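Local coordinates for prenylcyclase (PDB 6IJ1), which probably acts on an isoprenoid substrate, as a terpenoid-type cyclase or a prenyltransferase, at residues A87-A91 with V129-V133; F118-H122 with P134-K138. All blocks are in the same frame, centred on the assembly; numbering follows the deposited sequence.

From the N terminus the chain first reaches 87-91, the loop that leads into helix 91-104. It then runs through that helix and helix 112-121, whose last residues, 118-121, open the segment 118-122. The helix-free linker after it carries 129-133, and 134-138 follows, in helix 134-141. Interaction 1 closes a span of 37 residues that is mostly helical. Interaction 2 closes the 11-residue linker. The two loops cross, because their segments alternate along the chain. They also touch, with a probable hydrogen bond from Ser-130 N to His-122 O at 2.9 Å. Interaction 1 ties the start of helix 91-104 to the linker; interaction 2 ties helix 112-121 to helix 134-141.

Interaction 1: A87-A91 with V129-V133; sequences APEDA and VSTYV
Thr-131 O accepts a nearly straight hydrogen bond from Ala-91 N (2.9 Å, N-H...O 167°). The same oxygen lies 3.3 Å from Asp-90 CB. The segments run antiparallel here. Ala-91 CB sits 3.3 Å from Ser-130 O, and Val-129 CG1 approaches this methyl from farther along. A water bridges the segments beside the Ala-91 bond, donating to Glu-89 O and accepting from Val-133 N. Asp-90 is the N-cap of helix 91-104. Its carboxylate bonds Ser-93 OG and, weakly, Asp-92 N. The contact joins the loop before helix 91-104 to the linker between helices 112-121 and 134-141. The largely helical chain is consistent with the alpha/alpha barrels of terpenoid cyclases. In Thr-131 the hydroxyl OG1 lies anti to the carbonyl carbon (chi1 -62°) and bonds His-157 and Trp-194, which lays CG2 beside Asp-90 CB (3.7 Å). The methyl also lies over one face of the Tyr-132 ring, near its rim. Tyr-132 CE1 meets Pro-88 CG at 3.6 Å, the side chains crossing at about a right angle. CE1 is equally close to Asp-90 CB. The ring also meets Trp-153, planes about 20° apart. With an alanine here, Pro-88 CG and Trp-153 would probably border a gap.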
ATOM      1  N   ALA A  87      -8.131 -15.280   5.552  1.00 20.89           N
ATOM      2  CA  ALA A  87      -6.685 -15.264   5.566  1.00 20.40           C
ATOM      3  C   ALA A  87      -6.156 -15.136   6.998  1.00 16.83           C
ATOM      4  O   ALA A  87      -6.846 -14.588   7.858  1.00 22.10           O
ATOM      5  CB  ALA A  87      -6.181 -14.052   4.735  1.00 21.95           C
ATOM      6  N   PRO A  88      -4.948 -15.634   7.268  1.00 20.80           N
ATOM      7  CA  PRO A  88      -4.298 -15.368   8.558  1.00 19.04           C
ATOM      8  C   PRO A  88      -3.959 -13.886   8.667  1.00 18.23           C
ATOM      9  O   PRO A  88      -3.848 -13.177   7.654  1.00 20.77           O
ATOM     10  CB  PRO A  88      -3.022 -16.220   8.514  1.00 24.84           C
ATOM     11  CG  PRO A  88      -2.751 -16.434   7.092  1.00 25.66           C
ATOM     12  CD  PRO A  88      -4.050 -16.315   6.324  1.00 25.19           C
ATOM     13  N   GLU A  89      -3.843 -13.413   9.909  1.00 18.34           N
ATOM     14  CA  GLU A  89      -3.413 -12.011  10.084  1.00 18.58           C
ATOM     15  C   GLU A  89      -2.017 -11.783   9.497  1.00 17.07           C
ATOM     16  O   GLU A  89      -1.166 -12.670   9.461  1.00 16.86           O
ATOM     17  CB  GLU A  89      -3.441 -11.634  11.567  1.00 18.95           C
ATOM     18  CG  GLU A  89      -4.880 -11.542  12.132  1.00 20.08           C
ATOM     19  CD  GLU A  89      -5.571 -12.923  12.186  1.00 22.30           C
ATOM     20  OE1 GLU A  89      -4.958 -13.892  12.641  1.00 22.65           O
ATOM     21  OE2 GLU A  89      -6.725 -13.006  11.725  1.00 26.41           O
ATOM     22  N   ASP A  90      -1.792 -10.547   9.015  1.00 15.51           N
ATOM     23  CA  ASP A  90      -0.537 -10.270   8.331  1.00 14.98           C
ATOM     24  C   ASP A  90      -0.045  -8.870   8.706  1.00 13.19           C
ATOM     25  O   ASP A  90      -0.807  -8.015   9.196  1.00 16.15           O
ATOM     26  CB  ASP A  90      -0.689 -10.360   6.802  1.00 16.16           C
ATOM     27  CG  ASP A  90      -1.473  -9.204   6.243  1.00 16.58           C
ATOM     28  OD1 ASP A  90      -2.727  -9.258   6.157  1.00 18.47           O
ATOM     29  OD2 ASP A  90      -0.801  -8.222   5.835  1.00 16.67           O
ATOM     30  N   ALA A  91       1.264  -8.705   8.558  1.00 13.26           N
ATOM     31  CA  ALA A  91       1.901  -7.440   8.990  1.00 13.12           C
ATOM     32  C   ALA A  91       1.468  -6.260   8.167  1.00 14.81           C
ATOM     33  O   ALA A  91       1.448  -5.131   8.673  1.00 14.61           O
ATOM     34  CB  ALA A  91       3.431  -7.569   8.897  1.00 14.27           C
ATOM     35  N   VAL A 129      10.753  -6.740   7.142  1.00 15.18           N
ATOM     36  CA  VAL A 129       9.536  -7.219   7.764  1.00 15.44           C
ATOM     37  C   VAL A 129       8.855  -8.200   6.822  1.00 15.42           C
ATOM     38  O   VAL A 129       8.682  -7.894   5.634  1.00 16.22           O
ATOM     39  CB  VAL A 129       8.598  -6.048   8.081  1.00 14.54           C
ATOM     40  CG1 VAL A 129       7.352  -6.512   8.759  1.00 15.91           C
ATOM     41  CG2 VAL A 129       9.315  -5.002   8.996  1.00 17.61           C
ATOM     42  N   SER A 130       8.518  -9.383   7.334  1.00 15.59           N
ATOM     43  CA  SER A 130       7.789 -10.331   6.513  1.00 14.16           C
ATOM     44  C   SER A 130       6.295 -10.068   6.599  1.00 15.74           C
ATOM     45  O   SER A 130       5.779  -9.549   7.583  1.00 16.19           O
ATOM     46  CB  SER A 130       8.050 -11.784   6.933  1.00 15.96           C
ATOM     47  OG  SER A 130       7.639 -12.012   8.286  1.00 18.63           O
ATOM     48  N   THR A 131       5.553 -10.560   5.579  1.00 14.66           N
ATOM     49  CA  THR A 131       4.107 -10.403   5.659  1.00 13.81           C
ATOM     50  C   THR A 131       3.487 -11.349   6.704  1.00 14.75           C
ATOM     51  O   THR A 131       2.489 -11.002   7.369  1.00 14.77           O
ATOM     52  CB  THR A 131       3.523 -10.675   4.259  1.00 15.27           C
ATOM     53  OG1 THR A 131       4.057  -9.698   3.370  1.00 15.03           O
ATOM     54  CG2 THR A 131       2.015 -10.539   4.245  1.00 17.31           C
ATOM     55  N   TYR A 132       4.013 -12.564   6.781  1.00 16.51           N
ATOM     56  CA  TYR A 132       3.519 -13.579   7.688  1.00 16.67           C
ATOM     57  C   TYR A 132       4.684 -14.142   8.503  1.00 15.96           C
ATOM     58  O   TYR A 132       5.844 -14.071   8.105  1.00 16.89           O
ATOM     59  CB  TYR A 132       2.874 -14.761   6.891  1.00 16.74           C
ATOM     60  CG  TYR A 132       1.698 -14.359   6.033  1.00 16.39           C
ATOM     61  CD1 TYR A 132       0.435 -14.204   6.567  1.00 18.34           C
ATOM     62  CD2 TYR A 132       1.894 -14.167   4.642  1.00 18.35           C
ATOM     63  CE1 TYR A 132      -0.603 -13.842   5.722  1.00 20.94           C
ATOM     64  CE2 TYR A 132       0.827 -13.833   3.820  1.00 20.98           C
ATOM     65  CZ  TYR A 132      -0.390 -13.682   4.391  1.00 21.47           C
ATOM     66  OH  TYR A 132      -1.387 -13.328   3.482  1.00 34.75           O
ATOM     67  N   VAL A 133       4.315 -14.821   9.611  1.00 18.87           N
ATOM     68  CA  VAL A 133       5.273 -15.575  10.417  1.00 20.20           C
ATOM     69  C   VAL A 133       4.785 -17.007  10.438  1.00 22.81           C
ATOM     70  O   VAL A 133       3.573 -17.228  10.483  1.00 25.82           O
ATOM     71  CB  VAL A 133       5.391 -15.043  11.863  1.00 24.51           C
ATOM     72  CG1 VAL A 133       6.021 -13.674  11.849  1.00 29.93           C
ATOM     73  CG2 VAL A 133       4.066 -14.971  12.506  1.00 31.79           C
TER
HETATM   74  O   HOH W   1       1.558 -13.624  10.264  1.00 21.71           O

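Interaction 2: F118-H122 with P134-K138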
ATOM      1  N   PHE A 118       2.668  -7.694  17.589  1.00 17.21           N
ATOM      2  CA  PHE A 118       2.480  -8.523  16.395  1.00 16.66           C
ATOM      3  C   PHE A 118       3.477  -8.142  15.314  1.00 16.06           C
ATOM      4  O   PHE A 118       4.153  -9.013  14.758  1.00 16.58           O
ATOM      5  CB  PHE A 118       1.039  -8.408  15.920  1.00 16.69           C
ATOM      6  CG  PHE A 118       0.716  -9.150  14.671  1.00 17.30           C
ATOM      7  CD1 PHE A 118       0.886  -8.535  13.431  1.00 20.57           C
ATOM      8  CD2 PHE A 118       0.133 -10.412  14.753  1.00 20.82           C
ATOM      9  CE1 PHE A 118       0.514  -9.197  12.246  1.00 19.47           C
ATOM     10  CE2 PHE A 118      -0.220 -11.125  13.562  1.00 21.58           C
ATOM     11  CZ  PHE A 118      -0.043 -10.488  12.315  1.00 19.11           C
ATOM     12  N   LEU A 119       3.591  -6.821  15.016  1.00 16.24           N
ATOM     13  CA  LEU A 119       4.558  -6.387  14.012  1.00 15.38           C
ATOM     14  C   LEU A 119       5.968  -6.803  14.377  1.00 15.85           C
ATOM     15  O   LEU A 119       6.725  -7.261  13.525  1.00 17.39           O
ATOM     16  CB  LEU A 119       4.516  -4.873  13.769  1.00 15.25           C
ATOM     17  CG  LEU A 119       3.229  -4.411  13.095  1.00 15.84           C
ATOM     18  CD1 LEU A 119       3.229  -2.855  12.936  1.00 15.54           C
ATOM     19  CD2 LEU A 119       3.024  -5.115  11.709  1.00 16.51           C
ATOM     20  N   ALA A 120       6.364  -6.656  15.682  1.00 16.40           N
ATOM     21  CA  ALA A 120       7.735  -7.034  16.032  1.00 16.15           C
ATOM     22  C   ALA A 120       8.036  -8.504  15.723  1.00 15.54           C
ATOM     23  O   ALA A 120       9.193  -8.822  15.398  1.00 18.88           O
ATOM     24  CB  ALA A 120       7.959  -6.767  17.532  1.00 20.23           C
ATOM     25  N   ARG A 121       7.034  -9.403  15.835  1.00 16.12           N
ATOM     26  CA  ARG A 121       7.260 -10.802  15.490  1.00 19.52           C
ATOM     27  C   ARG A 121       7.652 -10.985  14.036  1.00 17.20           C
ATOM     28  O   ARG A 121       8.278 -12.017  13.710  1.00 19.71           O
ATOM     29  CB  ARG A 121       6.005 -11.614  15.804  1.00 23.03           C
ATOM     30  CG  ARG A 121       5.800 -11.727  17.298  1.00 24.44           C
ATOM     31  CD  ARG A 121       4.498 -12.456  17.609  1.00 31.27           C
ATOM     32  NE  ARG A 121       4.623 -13.841  17.177  1.00 48.58           N
ATOM     33  CZ  ARG A 121       3.837 -14.825  17.595  1.00 59.62           C
ATOM     34  NH1 ARG A 121       4.028 -16.057  17.143  1.00 60.01           N
ATOM     35  NH2 ARG A 121       2.862 -14.573  18.463  1.00 61.08           N
ATOM     36  N   HIS A 122       7.320 -10.002  13.163  1.00 16.85           N
ATOM     37  CA  HIS A 122       7.580 -10.151  11.721  1.00 16.48           C
ATOM     38  C   HIS A 122       8.891  -9.528  11.311  1.00 16.72           C
ATOM     39  O   HIS A 122       9.269  -9.576  10.148  1.00 16.81           O
ATOM     40  CB  HIS A 122       6.408  -9.534  10.890  1.00 15.42           C
ATOM     41  CG  HIS A 122       5.122 -10.251  11.061  1.00 15.16           C
ATOM     42  ND1 HIS A 122       4.417 -10.259  12.240  1.00 16.10           N
ATOM     43  CD2 HIS A 122       4.440 -11.040  10.195  1.00 17.73           C
ATOM     44  CE1 HIS A 122       3.334 -11.017  12.091  1.00 20.39           C
ATOM     45  NE2 HIS A 122       3.310 -11.478  10.837  1.00 18.46           N
ATOM     46  N   PRO A 134       5.688 -17.980  10.451  1.00 23.42           N
ATOM     47  CA  PRO A 134       5.228 -19.379  10.356  1.00 29.42           C
ATOM     48  C   PRO A 134       4.355 -19.789  11.531  1.00 29.63           C
ATOM     49  O   PRO A 134       3.331 -20.448  11.340  1.00 38.38           O
ATOM     50  CB  PRO A 134       6.540 -20.172  10.317  1.00 27.55           C
ATOM     51  CG  PRO A 134       7.554 -19.224   9.853  1.00 33.80           C
ATOM     52  CD  PRO A 134       7.137 -17.856  10.318  1.00 23.18           C
ATOM     53  N   ASP A 135       4.727 -19.407  12.760  1.00 31.20           N
ATOM     54  CA  ASP A 135       3.963 -19.935  13.890  1.00 34.82           C
ATOM     55  C   ASP A 135       2.558 -19.360  13.914  1.00 39.38           C
ATOM     56  O   ASP A 135       1.592 -20.107  14.096  1.00 41.05           O
ATOM     57  CB  ASP A 135       4.682 -19.678  15.214  1.00 39.44           C
ATOM     58  CG  ASP A 135       5.335 -18.329  15.263  1.00 52.24           C
ATOM     59  OD1 ASP A 135       5.359 -17.645  14.217  1.00 48.96           O
ATOM     60  OD2 ASP A 135       5.837 -17.965  16.346  1.00 60.22           O
ATOM     61  N   LEU A 136       2.411 -18.039  13.683  1.00 32.26           N
ATOM     62  CA  LEU A 136       1.084 -17.424  13.700  1.00 34.96           C
ATOM     63  C   LEU A 136       0.219 -17.809  12.501  1.00 41.37           C
ATOM     64  O   LEU A 136      -1.013 -17.785  12.630  1.00 44.73           O
ATOM     65  CB  LEU A 136       1.183 -15.894  13.775  1.00 36.73           C
ATOM     66  CG  LEU A 136       1.686 -15.312  15.113  1.00 39.56           C
ATOM     67  CD1 LEU A 136       1.858 -13.766  15.047  1.00 39.44           C
ATOM     68  CD2 LEU A 136       0.768 -15.690  16.271  1.00 44.87           C
ATOM     69  N   ALA A 137       0.811 -18.164  11.346  1.00 28.58           N
ATOM     70  CA  ALA A 137       0.052 -18.488  10.149  1.00 34.24           C
ATOM     71  C   ALA A 137      -0.133 -19.973   9.995  1.00 38.35           C
ATOM     72  O   ALA A 137      -0.755 -20.399   9.015  1.00 32.41           O
ATOM     73  CB  ALA A 137       0.751 -17.972   8.886  1.00 27.51           C
ATOM     74  N   LYS A 138       0.411 -20.758  10.939  1.00 34.60           N
ATOM     75  CA  LYS A 138       0.529 -22.215  10.767  1.00 44.53           C
ATOM     76  C   LYS A 138      -0.809 -22.871  10.450  1.00 39.70           C
ATOM     77  O   LYS A 138      -0.903 -23.742   9.571  1.00 38.89           O
ATOM     78  CB  LYS A 138       1.112 -22.851  12.036  1.00 41.92           C
ATOM     79  CG  LYS A 138       2.039 -24.060  11.794  1.00 60.19           C
ATOM     80  CD  LYS A 138       2.058 -25.036  12.992  1.00 66.95           C
ATOM     81  CE  LYS A 138       2.689 -26.399  12.632  1.00 54.23           C
ATOM     82  NZ  LYS A 138       4.095 -26.269  12.076  1.00 50.46           N
TER
HETATM   83  O   HOH W   2       6.355 -15.412  15.962  1.00 43.85           O
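Asp-135 makes the first contact of 134-138, a salt bridge to Arg-121. Its OD2 lies 2.7 Å from Arg-121 NH1, at the edge of the guanidinium and near its plane. The bond is weak as a hydrogen bond, for its N-H...O angle is only 126°, and the carboxylate and guanidinium planes stand 65° apart. A water makes a second link. It accepts from Arg-121 NE at 2.6 Å and donates to Asp-135 OD2 at 2.6 Å. The other oxygen turns back to its own backbone, where OD1 takes a weak bond from Leu-136 N (3.0 Å).

Leu-136 comes next and meets Arg-121 from the opposite direction. Its CG lies over one face of the guanidinium, 3.1 Å above the plane and offset toward the rim. CD2 is close to Arg-121 NH2 at 3.2 Å, so the packing is tight. The arginine chain bends at chi3 (67°), which brings the flat group across the leucine while NH1 stays at the carboxylate. The other methyl, CD1, also lies against Arg-121 CZ. It reaches Phe-118 CE2 at 3.7 Å, and more loosely His-122 CE1.

The imidazole is held by its own segment. His-122 ND1 donates to Phe-118 O (2.8 Å), with the oxygen near the imidazole plane. This sets His-122 CE1 over a face of the Phe-118 ring, offset toward the rim. Phe-118 also packs on Thr-94 of helix 91-104.

The contact has an apolar inner side and a salt bridge among exposed residues on the outer one. Two successive helices joined by an 11-residue loop meet here, the last turn of helix 112-121 against the N-terminal part of helix 134-141, consistent with the all-helical folds of terpenoid cyclases.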